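Local coordinates for protein bacterioferritin (Mycobacterium tuberculosis, PDB 3UOI) that probably oxidises ferrous iron with dioxygen at a ferroxidase centre and stores the ferric product as mineral inside a 24-subunit, haem-containing shell, at residues N14-S19 / E58-R63; S31-N36 / L79-T84; L65-L70 / K113-S118. One frame throughout, in Å; residues are numbered along the deposited sequence.

Contact 1 (N14-S19 / E58-R63); sequences NEQLTS and EEITDR. With HEM (protoporphyrin IX containing Fe), chain B.
The first two long helices of the ferritin four-helix bundle, 7-36 and 40-66, pack here through Leu-17, Gln-16, Ile-60 and Thr-61. Their local axes run nearly antiparallel, at 156° and 9.6 Å apart, and Leu-17 lies level with Ile-60. Ile-60 forks across the interface: its CG2 branch meets Leu-17 CB at 4.1 Å, while CD1 reaches Gln-16 CG at 4.0 Å, the two side chains crossing at about a right angle. Leu-17 CD1 comes 4.2 Å from Thr-61 OG1, a hydroxyl already hydrogen-bonded to Ala-57 O and Tyr-73 OH. The bend of Gln-16 at chi2 (62°) leaves CG against Ile-60 CD1 and turns the amide into the bundle core, where OE1 is bonded to Arg-102 and NE2 to Glu-20, a predicted iron ligand of the ferroxidase centre. On another side of helix 40-66, Glu-58 borders the haem pocket at the dimer interface. Its CB touches the haem vinyl carbon CBC at 3.9 Å, and its OE1 lies 3.1 Å from the methyl carbon CMD of the haem. Glu-58 OE2 forms salt bridges with Lys-32 and Arg-47 of the second subunit.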
loop_
_atom_site.group_PDB
_atom_site.type_symbol
_atom_site.label_atom_id
_atom_site.label_comp_id
_atom_site.label_asym_id
_atom_site.label_seq_id
_atom_site.Cartn_x
_atom_site.Cartn_y
_atom_site.Cartn_z
ATOM N N ASN A 14 51.249 -0.841 -21.902
ATOM C CA ASN A 14 51.123 -2.154 -22.503
ATOM C C ASN A 14 51.759 -3.246 -21.665
ATOM O O ASN A 14 51.324 -4.332 -21.654
ATOM C CB ASN A 14 51.580 -2.208 -23.941
ATOM C CG ASN A 14 50.486 -1.977 -24.885
ATOM O OD1 ASN A 14 49.535 -2.702 -24.907
ATOM N ND2 ASN A 14 50.619 -0.979 -25.691
ATOM N N GLU A 15 52.820 -2.873 -20.994
ATOM C CA GLU A 15 53.493 -3.763 -20.111
ATOM C C GLU A 15 52.576 -4.140 -18.969
ATOM O O GLU A 15 52.519 -5.244 -18.583
ATOM C CB GLU A 15 54.720 -3.083 -19.533
ATOM C CG GLU A 15 55.984 -3.397 -20.210
ATOM C CD GLU A 15 57.146 -2.802 -19.497
ATOM O OE1 GLU A 15 57.753 -1.903 -20.054
ATOM O OE2 GLU A 15 57.434 -3.239 -18.379
ATOM N N GLN A 16 51.909 -3.139 -18.417
ATOM C CA GLN A 16 51.006 -3.303 -17.300
ATOM C C GLN A 16 49.795 -4.065 -17.733
ATOM O O GLN A 16 49.290 -4.865 -17.006
ATOM C CB GLN A 16 50.714 -2.007 -16.587
ATOM C CG GLN A 16 49.865 -2.120 -15.370
ATOM C CD GLN A 16 50.456 -2.953 -14.254
ATOM O OE1 GLN A 16 51.644 -3.103 -14.121
ATOM N NE2 GLN A 16 49.594 -3.521 -13.479
ATOM N N LEU A 17 49.351 -3.797 -18.941
ATOM C CA LEU A 17 48.219 -4.483 -19.485
ATOM C C LEU A 17 48.531 -5.966 -19.578
ATOM O O LEU A 17 47.755 -6.759 -19.183
ATOM C CB LEU A 17 47.879 -3.937 -20.863
ATOM C CG LEU A 17 46.880 -4.758 -21.671
ATOM C CD1 LEU A 17 45.621 -5.034 -20.876
ATOM C CD2 LEU A 17 46.525 -4.122 -22.940
ATOM N N THR A 18 49.702 -6.308 -20.075
ATOM C CA THR A 18 50.115 -7.685 -20.217
ATOM C C THR A 18 50.094 -8.341 -18.794
ATOM O O THR A 18 49.619 -9.430 -18.589
ATOM C CB THR A 18 51.497 -7.803 -20.927
ATOM O OG1 THR A 18 51.354 -7.679 -22.333
ATOM C CG2 THR A 18 52.205 -9.087 -20.615
ATOM N N SER A 19 50.572 -7.592 -17.828
ATOM C CA SER A 19 50.584 -8.042 -16.473
ATOM C C SER A 19 49.149 -8.361 -15.965
ATOM O O SER A 19 48.939 -9.360 -15.358
ATOM C CB SER A 19 51.203 -6.953 -15.604
ATOM O OG SER A 19 51.387 -7.367 -14.318
ATOM N N GLU A 58 40.595 -3.569 -18.681
ATOM C CA GLU A 58 39.736 -2.715 -19.487
ATOM C C GLU A 58 40.090 -1.241 -19.324
ATOM O O GLU A 58 40.131 -0.528 -20.261
ATOM C CB GLU A 58 38.277 -2.900 -19.111
ATOM C CG GLU A 58 37.323 -1.892 -19.726
ATOM C CD GLU A 58 35.869 -2.325 -19.720
ATOM O OE1 GLU A 58 35.499 -3.117 -18.891
ATOM O OE2 GLU A 58 35.117 -1.859 -20.539
ATOM N N GLU A 59 40.347 -0.808 -18.117
ATOM C CA GLU A 59 40.673 0.579 -17.902
ATOM C C GLU A 59 41.933 1.005 -18.643
ATOM O O GLU A 59 41.949 2.018 -19.260
ATOM C CB GLU A 59 40.703 0.906 -16.420
ATOM C CG GLU A 59 39.325 0.762 -15.855
ATOM C CD GLU A 59 39.177 1.000 -14.392
ATOM O OE1 GLU A 59 39.973 1.697 -13.767
ATOM O OE2 GLU A 59 38.191 0.496 -13.874
ATOM N N ILE A 60 42.951 0.186 -18.593
ATOM C CA ILE A 60 44.194 0.495 -19.301
ATOM C C ILE A 60 43.958 0.524 -20.798
ATOM O O ILE A 60 44.462 1.365 -21.499
ATOM C CB ILE A 60 45.330 -0.469 -18.945
ATOM C CG1 ILE A 60 45.730 -0.268 -17.522
ATOM C CG2 ILE A 60 46.517 -0.230 -19.732
ATOM C CD1 ILE A 60 46.217 -1.480 -16.841
ATOM N N THR A 61 43.136 -0.399 -21.241
ATOM C CA THR A 61 42.814 -0.509 -22.632
ATOM C C THR A 61 42.230 0.775 -23.190
ATOM O O THR A 61 42.627 1.174 -24.218
ATOM C CB THR A 61 41.847 -1.652 -22.866
ATOM O OG1 THR A 61 42.405 -2.825 -22.322
ATOM C CG2 THR A 61 41.611 -1.840 -24.330
ATOM N N ASP A 62 41.320 1.407 -22.459
ATOM C CA ASP A 62 40.691 2.664 -22.819
ATOM C C ASP A 62 41.775 3.748 -22.855
ATOM O O ASP A 62 41.744 4.581 -23.684
ATOM C CB ASP A 62 39.665 3.144 -21.772
ATOM C CG ASP A 62 38.424 2.294 -21.655
ATOM O OD1 ASP A 62 38.044 1.693 -22.601
ATOM O OD2 ASP A 62 37.821 2.285 -20.610
ATOM N N ARG A 63 42.693 3.736 -21.896
ATOM C CA ARG A 63 43.724 4.765 -21.847
ATOM C C ARG A 63 44.624 4.705 -23.091
ATOM O O ARG A 63 44.889 5.690 -23.692
ATOM C CB ARG A 63 44.527 4.668 -20.539
ATOM C CG ARG A 63 45.358 5.837 -20.149
ATOM C CD ARG A 63 44.646 7.195 -20.103
ATOM N NE ARG A 63 45.590 8.291 -20.297
ATOM C CZ ARG A 63 45.322 9.527 -20.648
ATOM N NH1 ARG A 63 44.118 9.921 -20.827
ATOM N NH2 ARG A 63 46.314 10.370 -20.793
HETATM C CHA HEM B . 33.253 -10.605 -16.327
HETATM C CHB HEM B . 35.452 -14.846 -16.896
HETATM C CHC HEM B . 38.927 -12.629 -19.409
HETATM C CHD HEM B . 36.631 -8.388 -19.063
HETATM C C1A HEM B . 33.428 -11.971 -16.390
HETATM C C2A HEM B . 32.474 -13.020 -16.113
HETATM C C3A HEM B . 33.127 -14.191 -16.265
HETATM C C4A HEM B . 34.469 -13.922 -16.634
HETATM C CMA HEM B . 32.584 -15.620 -16.117
HETATM C CAA HEM B . 30.998 -12.728 -15.717
HETATM C CBA HEM B . 30.342 -11.997 -16.899
HETATM C CGA HEM B . 28.956 -12.485 -17.304
HETATM O O1A HEM B . 28.507 -12.295 -18.495
HETATM O O2A HEM B . 28.265 -13.063 -16.422
HETATM C C1B HEM B . 36.630 -14.611 -17.583
HETATM C C2B HEM B . 37.706 -15.572 -17.799
HETATM C C3B HEM B . 38.658 -14.977 -18.508
HETATM C C4B HEM B . 38.219 -13.602 -18.740
HETATM C CMB HEM B . 37.752 -17.057 -17.347
HETATM C CAB HEM B . 39.961 -15.711 -18.940
HETATM C CBB HEM B . 41.021 -15.031 -19.361
HETATM C C1C HEM B . 38.647 -11.278 -19.564
HETATM C C2C HEM B . 39.524 -10.280 -20.172
HETATM C C3C HEM B . 38.852 -9.112 -20.091
HETATM C C4C HEM B . 37.598 -9.316 -19.375
HETATM C CMC HEM B . 40.919 -10.555 -20.803
HETATM C CAC HEM B . 39.302 -7.744 -20.603
HETATM C CBC HEM B . 38.691 -6.703 -20.028
HETATM C C1D HEM B . 35.562 -8.590 -18.224
HETATM C C2D HEM B . 34.740 -7.536 -17.698
HETATM C C3D HEM B . 33.708 -8.265 -16.858
HETATM C C4D HEM B . 34.006 -9.636 -16.970
HETATM C CMD HEM B . 34.834 -6.001 -17.990
HETATM C CAD HEM B . 32.543 -7.694 -16.075
HETATM C CBD HEM B . 33.143 -7.150 -14.789
HETATM C CGD HEM B . 31.976 -6.736 -13.940
HETATM O O1D HEM B . 30.910 -7.428 -13.979
HETATM O O2D HEM B . 32.118 -5.714 -13.245
HETATM N NA HEM B . 34.616 -12.577 -16.673
HETATM N NB HEM B . 36.974 -13.403 -18.145
HETATM N NC HEM B . 37.519 -10.626 -19.110
HETATM N ND HEM B . 35.176 -9.830 -17.744
HETATM FE FE HEM B . 36.071 -11.518 -17.907
#

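Contact 2 (S31-N36 / L79-T84); sequences SKMQDN and LRIGQT
Met-33 leaves helix 7-36 with its chain straight at chi2 (-179°) and then turns at chi3 (72°), which carries SD out to Ile-81 and folds the terminal methyl CE toward Gly-82 and Gln-83. These three residues belong to the long connection between helix 40-66 and helix 85-112, the crossover that runs along the outside of the ferritin four-helix bundle; its last residues pack here against the C-terminal part of helix 7-36. SD packs on the CG2 branch of Ile-81 at 3.8 Å, the two side chains meeting at a slant. Ile-81 in turn rests on Leu-29 and His-30, so it lies along the same helix that supplies Met-33. The methyl CE pushes up to Gly-82 O at 3.3 Å, a close approach to a carbonyl whose hydrogen-bond donor is Gln-88 NE2, at the start of the next helix. Gly-82 N is bonded to His-30 NE2, which ties the backbone of the connection to helix 7-36 beside the methionine. Gln-83 starts out pointing away from helix 7-36, but the bend at chi2 (-51°) swings its amide back beside the methionine. The two side chains meet at about a right angle, and the methyl stands above the amide plane, displaced beyond CD toward the oxygen and nitrogen ends. Gln-83 CD is 3.9 Å from Met-33 CE, OE1 is 3.8 Å from the same methyl carbon, and NE2 is nearest at 3.6 Å.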
loop_
_atom_site.group_PDB
_atom_site.type_symbol
_atom_site.label_atom_id
_atom_site.label_comp_id
_atom_site.label_asym_id
_atom_site.label_seq_id
_atom_site.Cartn_x
_atom_site.Cartn_y
_atom_site.Cartn_z
ATOM N N SER A 31 40.987 -19.534 -8.495
ATOM C CA SER A 31 39.661 -19.553 -7.906
ATOM C C SER A 31 38.839 -20.809 -8.251
ATOM O O SER A 31 38.186 -21.356 -7.410
ATOM C CB SER A 31 38.903 -18.262 -8.158
ATOM O OG SER A 31 38.085 -18.344 -9.228
ATOM N N LYS A 32 38.896 -21.247 -9.490
ATOM C CA LYS A 32 38.270 -22.485 -9.887
ATOM C C LYS A 32 38.901 -23.695 -9.201
ATOM O O LYS A 32 38.218 -24.608 -8.855
ATOM C CB LYS A 32 38.348 -22.687 -11.374
ATOM C CG LYS A 32 37.750 -21.638 -12.180
ATOM C CD LYS A 32 36.320 -21.388 -11.912
ATOM C CE LYS A 32 35.416 -22.499 -12.304
ATOM N NZ LYS A 32 34.185 -22.444 -11.635
ATOM N N MET A 33 40.219 -23.691 -9.088
ATOM C CA MET A 33 40.945 -24.746 -8.442
ATOM C C MET A 33 40.587 -24.756 -6.984
ATOM O O MET A 33 40.487 -25.788 -6.420
ATOM C CB MET A 33 42.453 -24.603 -8.587
ATOM C CG MET A 33 43.087 -24.846 -9.948
ATOM S SD MET A 33 44.887 -24.666 -9.939
ATOM C CE MET A 33 45.507 -26.049 -9.071
ATOM N N GLN A 34 40.436 -23.588 -6.379
ATOM C CA GLN A 34 40.034 -23.497 -4.980
ATOM C C GLN A 34 38.613 -24.028 -4.777
ATOM O O GLN A 34 38.340 -24.762 -3.896
ATOM C CB GLN A 34 40.226 -22.102 -4.413
ATOM C CG GLN A 34 41.621 -21.635 -4.380
ATOM C CD GLN A 34 41.815 -20.148 -4.156
ATOM O OE1 GLN A 34 40.890 -19.404 -4.013
ATOM N NE2 GLN A 34 43.039 -19.736 -4.106
ATOM N N ASP A 35 37.738 -23.670 -5.680
ATOM C CA ASP A 35 36.396 -24.176 -5.656
ATOM C C ASP A 35 36.333 -25.685 -5.819
ATOM O O ASP A 35 35.595 -26.305 -5.139
ATOM C CB ASP A 35 35.552 -23.515 -6.710
ATOM C CG ASP A 35 34.192 -23.209 -6.232
ATOM O OD1 ASP A 35 33.816 -23.719 -5.192
ATOM O OD2 ASP A 35 33.488 -22.490 -6.922
ATOM N N ASN A 36 37.119 -26.236 -6.725
ATOM C CA ASN A 36 37.229 -27.667 -6.980
ATOM C C ASN A 36 37.788 -28.471 -5.827
ATOM O O ASN A 36 37.372 -29.574 -5.622
ATOM C CB ASN A 36 37.938 -27.995 -8.279
ATOM C CG ASN A 36 38.120 -29.503 -8.500
ATOM O OD1 ASN A 36 37.227 -30.281 -8.361
ATOM N ND2 ASN A 36 39.301 -29.877 -8.845
ATOM N N LEU A 79 52.520 -17.637 -15.935
ATOM C CA LEU A 79 51.733 -18.064 -14.806
ATOM C C LEU A 79 52.494 -18.913 -13.763
ATOM O O LEU A 79 53.303 -19.720 -14.095
ATOM C CB LEU A 79 50.555 -18.868 -15.334
ATOM C CG LEU A 79 49.169 -18.378 -15.798
ATOM C CD1 LEU A 79 49.039 -16.953 -16.237
ATOM C CD2 LEU A 79 48.662 -19.286 -16.856
ATOM N N ARG A 80 52.204 -18.694 -12.498
ATOM C CA ARG A 80 52.687 -19.546 -11.432
ATOM C C ARG A 80 51.470 -20.176 -10.816
ATOM O O ARG A 80 50.785 -19.550 -10.100
ATOM C CB ARG A 80 53.401 -18.735 -10.375
ATOM C CG ARG A 80 54.758 -18.281 -10.725
ATOM C CD ARG A 80 55.132 -17.072 -9.950
ATOM N NE ARG A 80 54.882 -15.841 -10.672
ATOM C CZ ARG A 80 55.733 -14.833 -10.718
ATOM N NH1 ARG A 80 56.877 -14.920 -10.079
ATOM N NH2 ARG A 80 55.446 -13.747 -11.399
ATOM N N ILE A 81 51.213 -21.421 -11.113
ATOM C CA ILE A 81 50.014 -22.036 -10.638
ATOM C C ILE A 81 50.211 -22.968 -9.446
ATOM O O ILE A 81 50.860 -23.963 -9.542
ATOM C CB ILE A 81 49.411 -22.802 -11.737
ATOM C CG1 ILE A 81 49.016 -21.859 -12.888
ATOM C CG2 ILE A 81 48.340 -23.655 -11.193
ATOM C CD1 ILE A 81 47.828 -21.032 -12.706
ATOM N N GLY A 82 49.657 -22.572 -8.322
ATOM C CA GLY A 82 49.811 -23.266 -7.075
ATOM C C GLY A 82 49.060 -24.561 -6.896
ATOM O O GLY A 82 47.927 -24.689 -7.229
ATOM N N GLN A 83 49.769 -25.534 -6.381
ATOM C CA GLN A 83 49.208 -26.835 -6.200
ATOM C C GLN A 83 48.766 -27.048 -4.744
ATOM O O GLN A 83 48.341 -28.097 -4.359
ATOM C CB GLN A 83 50.132 -27.914 -6.772
ATOM C CG GLN A 83 49.973 -28.221 -8.289
ATOM C CD GLN A 83 48.517 -28.508 -8.788
ATOM O OE1 GLN A 83 47.676 -28.965 -8.049
ATOM N NE2 GLN A 83 48.259 -28.232 -10.055
ATOM N N THR A 84 48.912 -25.989 -3.966
ATOM C CA THR A 84 48.406 -25.876 -2.625
ATOM C C THR A 84 47.911 -24.466 -2.375
ATOM O O THR A 84 48.158 -23.617 -3.162
ATOM C CB THR A 84 49.380 -26.335 -1.525
ATOM O OG1 THR A 84 50.570 -25.561 -1.547
ATOM C CG2 THR A 84 49.716 -27.734 -1.660
#

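Contact 3 (L65-L70 / K113-S118); sequences LLLDGL and KQDTTS
The carboxylate of Asp-115 is the flat group of this contact: Leu-67 reaches its OD2 from just past the end of helix 40-66, while Ser-118 of its own helix start lies over one face. Leu-67 CD1 stops 4.1 Å from Asp-115 OD2, the two side chains coming from opposite directions, and the same methyl is 4.0 Å from Ser-118 OG. One methyl of the leucine thus touches both the carboxylate and the hydroxyl. Ser-118 N donates to Asp-115 OD1 over 3.0 Å. The bond is nearly straight at the hydrogen (168°), but the nitrogen stands 47° out of the carboxylate plane. On the same face, Ser-118 OG donates to Asp-115 OD2; the modelled separation of 2.5 Å is very short and its exact value doubtful. The backbone bond to OD1 should limit rotation of the carboxylate, and the hydroxyl bond, if its geometry is right, would add a second hold. With CG anti to the backbone N (chi1 -177°), Asp-115 brings its oxygens into position for this capping bond. Arg-63 adds a second link from helix 40-66: its NE is hydrogen-bonded to Ser-118 OG, and its NH2 makes a long, weak ion pair with Asp-115 OD1. Val-9 of helix 7-36 packs on both Asp-115 and Ser-118. Leu-67 itself is the first residue to leave helical geometry, and Asp-68, with positive phi, follows as the C-prime residue of a Schellman motif in which Gly-69 N bonds to Ile-64 O and Asp-68 N to Leu-65 O, the latter at 2.8 Å. The arrangement sets a Schellman-terminated helix end beside an Asp N-cap, at one end of the ferritin four-helix bundle.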
loop_
_atom_site.group_PDB
_atom_site.type_symbol
_atom_site.label_atom_id
_atom_site.label_comp_id
_atom_site.label_asym_id
_atom_site.label_seq_id
_atom_site.Cartn_x
_atom_site.Cartn_y
_atom_site.Cartn_z
ATOM N N LEU A 65 43.925 3.364 -25.971
ATOM C CA LEU A 65 43.164 3.755 -27.115
ATOM C C LEU A 65 42.990 5.275 -27.218
ATOM O O LEU A 65 43.233 5.811 -28.207
ATOM C CB LEU A 65 41.845 3.002 -27.207
ATOM C CG LEU A 65 41.848 1.509 -27.529
ATOM C CD1 LEU A 65 40.397 0.971 -27.633
ATOM C CD2 LEU A 65 42.667 1.199 -28.781
ATOM N N LEU A 66 42.675 5.953 -26.145
ATOM C CA LEU A 66 42.523 7.378 -26.226
ATOM C C LEU A 66 43.851 8.053 -26.678
ATOM O O LEU A 66 43.834 9.046 -27.282
ATOM C CB LEU A 66 41.974 7.966 -24.946
ATOM C CG LEU A 66 41.452 9.394 -24.815
ATOM C CD1 LEU A 66 40.562 9.416 -23.684
ATOM C CD2 LEU A 66 42.508 10.439 -24.566
ATOM N N LEU A 67 44.979 7.451 -26.378
ATOM C CA LEU A 67 46.258 8.018 -26.748
ATOM C C LEU A 67 46.693 7.477 -28.080
ATOM O O LEU A 67 47.817 7.615 -28.438
ATOM C CB LEU A 67 47.339 7.809 -25.684
ATOM C CG LEU A 67 47.079 8.452 -24.334
ATOM C CD1 LEU A 67 47.721 7.749 -23.238
ATOM C CD2 LEU A 67 47.508 9.889 -24.356
ATOM N N ASP A 68 45.788 6.837 -28.781
ATOM C CA ASP A 68 46.077 6.300 -30.088
ATOM C C ASP A 68 47.106 5.144 -30.142
ATOM O O ASP A 68 47.732 4.968 -31.115
ATOM C CB ASP A 68 46.485 7.465 -31.024
ATOM C CG ASP A 68 46.554 7.073 -32.491
ATOM O OD1 ASP A 68 45.518 6.940 -33.134
ATOM O OD2 ASP A 68 47.657 6.918 -32.996
ATOM N N GLY A 69 47.246 4.360 -29.095
ATOM C CA GLY A 69 48.120 3.204 -29.095
ATOM C C GLY A 69 47.519 1.884 -29.548
ATOM O O GLY A 69 46.382 1.838 -29.804
ATOM N N LEU A 70 48.281 0.804 -29.608
ATOM C CA LEU A 70 47.695 -0.482 -29.879
ATOM C C LEU A 70 47.711 -1.303 -28.613
ATOM O O LEU A 70 48.755 -1.600 -28.071
ATOM C CB LEU A 70 48.472 -1.193 -30.927
ATOM C CG LEU A 70 48.839 -0.221 -31.982
ATOM C CD1 LEU A 70 49.666 -0.884 -32.970
ATOM C CD2 LEU A 70 47.574 0.273 -32.524
ATOM N N LYS A 113 56.850 12.999 -17.914
ATOM C CA LYS A 113 56.401 13.156 -19.295
ATOM C C LYS A 113 55.186 14.010 -19.458
ATOM O O LYS A 113 54.659 14.037 -20.499
ATOM C CB LYS A 113 56.083 11.835 -19.927
ATOM C CG LYS A 113 57.036 10.808 -19.634
ATOM C CD LYS A 113 58.367 11.245 -20.002
ATOM C CE LYS A 113 59.302 10.091 -20.084
ATOM N NZ LYS A 113 60.249 10.273 -21.121
ATOM N N GLN A 114 54.734 14.643 -18.388
ATOM C CA GLN A 114 53.533 15.456 -18.335
ATOM C C GLN A 114 52.196 14.754 -18.718
ATOM O O GLN A 114 51.377 15.298 -19.331
ATOM C CB GLN A 114 53.756 16.748 -19.090
ATOM C CG GLN A 114 54.887 17.477 -18.533
ATOM C CD GLN A 114 55.108 18.871 -19.089
ATOM O OE1 GLN A 114 54.457 19.328 -19.996
ATOM N NE2 GLN A 114 56.115 19.525 -18.531
ATOM N N ASP A 115 52.028 13.525 -18.264
ATOM C CA ASP A 115 50.828 12.752 -18.542
ATOM C C ASP A 115 50.192 12.365 -17.220
ATOM O O ASP A 115 50.451 11.326 -16.695
ATOM C CB ASP A 115 51.164 11.492 -19.312
ATOM C CG ASP A 115 49.960 10.739 -19.657
ATOM O OD1 ASP A 115 49.002 11.028 -19.023
ATOM O OD2 ASP A 115 49.952 9.915 -20.534
ATOM N N THR A 116 49.438 13.272 -16.652
ATOM C CA THR A 116 48.889 13.044 -15.335
ATOM C C THR A 116 47.768 12.022 -15.330
ATOM O O THR A 116 47.541 11.327 -14.410
ATOM C CB THR A 116 48.561 14.317 -14.628
ATOM O OG1 THR A 116 47.881 15.167 -15.511
ATOM C CG2 THR A 116 49.842 15.005 -14.128
ATOM N N THR A 117 47.044 12.002 -16.387
ATOM C CA THR A 117 45.968 11.089 -16.426
ATOM C C THR A 117 46.495 9.663 -16.339
ATOM O O THR A 117 45.993 8.901 -15.544
ATOM C CB THR A 117 45.104 11.331 -17.635
ATOM O OG1 THR A 117 44.678 12.677 -17.621
ATOM C CG2 THR A 117 43.905 10.459 -17.611
ATOM N N SER A 118 47.518 9.325 -17.111
ATOM C CA SER A 118 48.062 7.988 -17.043
ATOM C C SER A 118 48.674 7.676 -15.694
ATOM O O SER A 118 48.428 6.670 -15.150
ATOM C CB SER A 118 49.044 7.711 -18.145
ATOM O OG SER A 118 48.623 8.140 -19.388
#

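How the contacts relate
Contacts 1 and 3 are neighbours on the same side of the chain's centre, with centres about 11 Å apart. Asn-14 ND2 probably hydrogen-bonds to Leu-70 O at 3.1 Å, and Arg-63 NH1 packs on Thr-117 CG2 at 3.3 Å. Contact 2 lies on the opposite side, its centre about 24 Å from that of contact 1 and about 35 Å from that of contact 3. Helix 7-36 serves both contacts 1 and 2, and helix 40-66 both contacts 1 and 3. Contact 1 reaches the haem and adjoins predicted iron ligands; in contact 2 the side chain of Ile-81 stays about 11 Å from a haem. Contacts 1 and 2 both touch the second subunit, where Lys-32 forms a salt bridge with Asp-62 of that subunit.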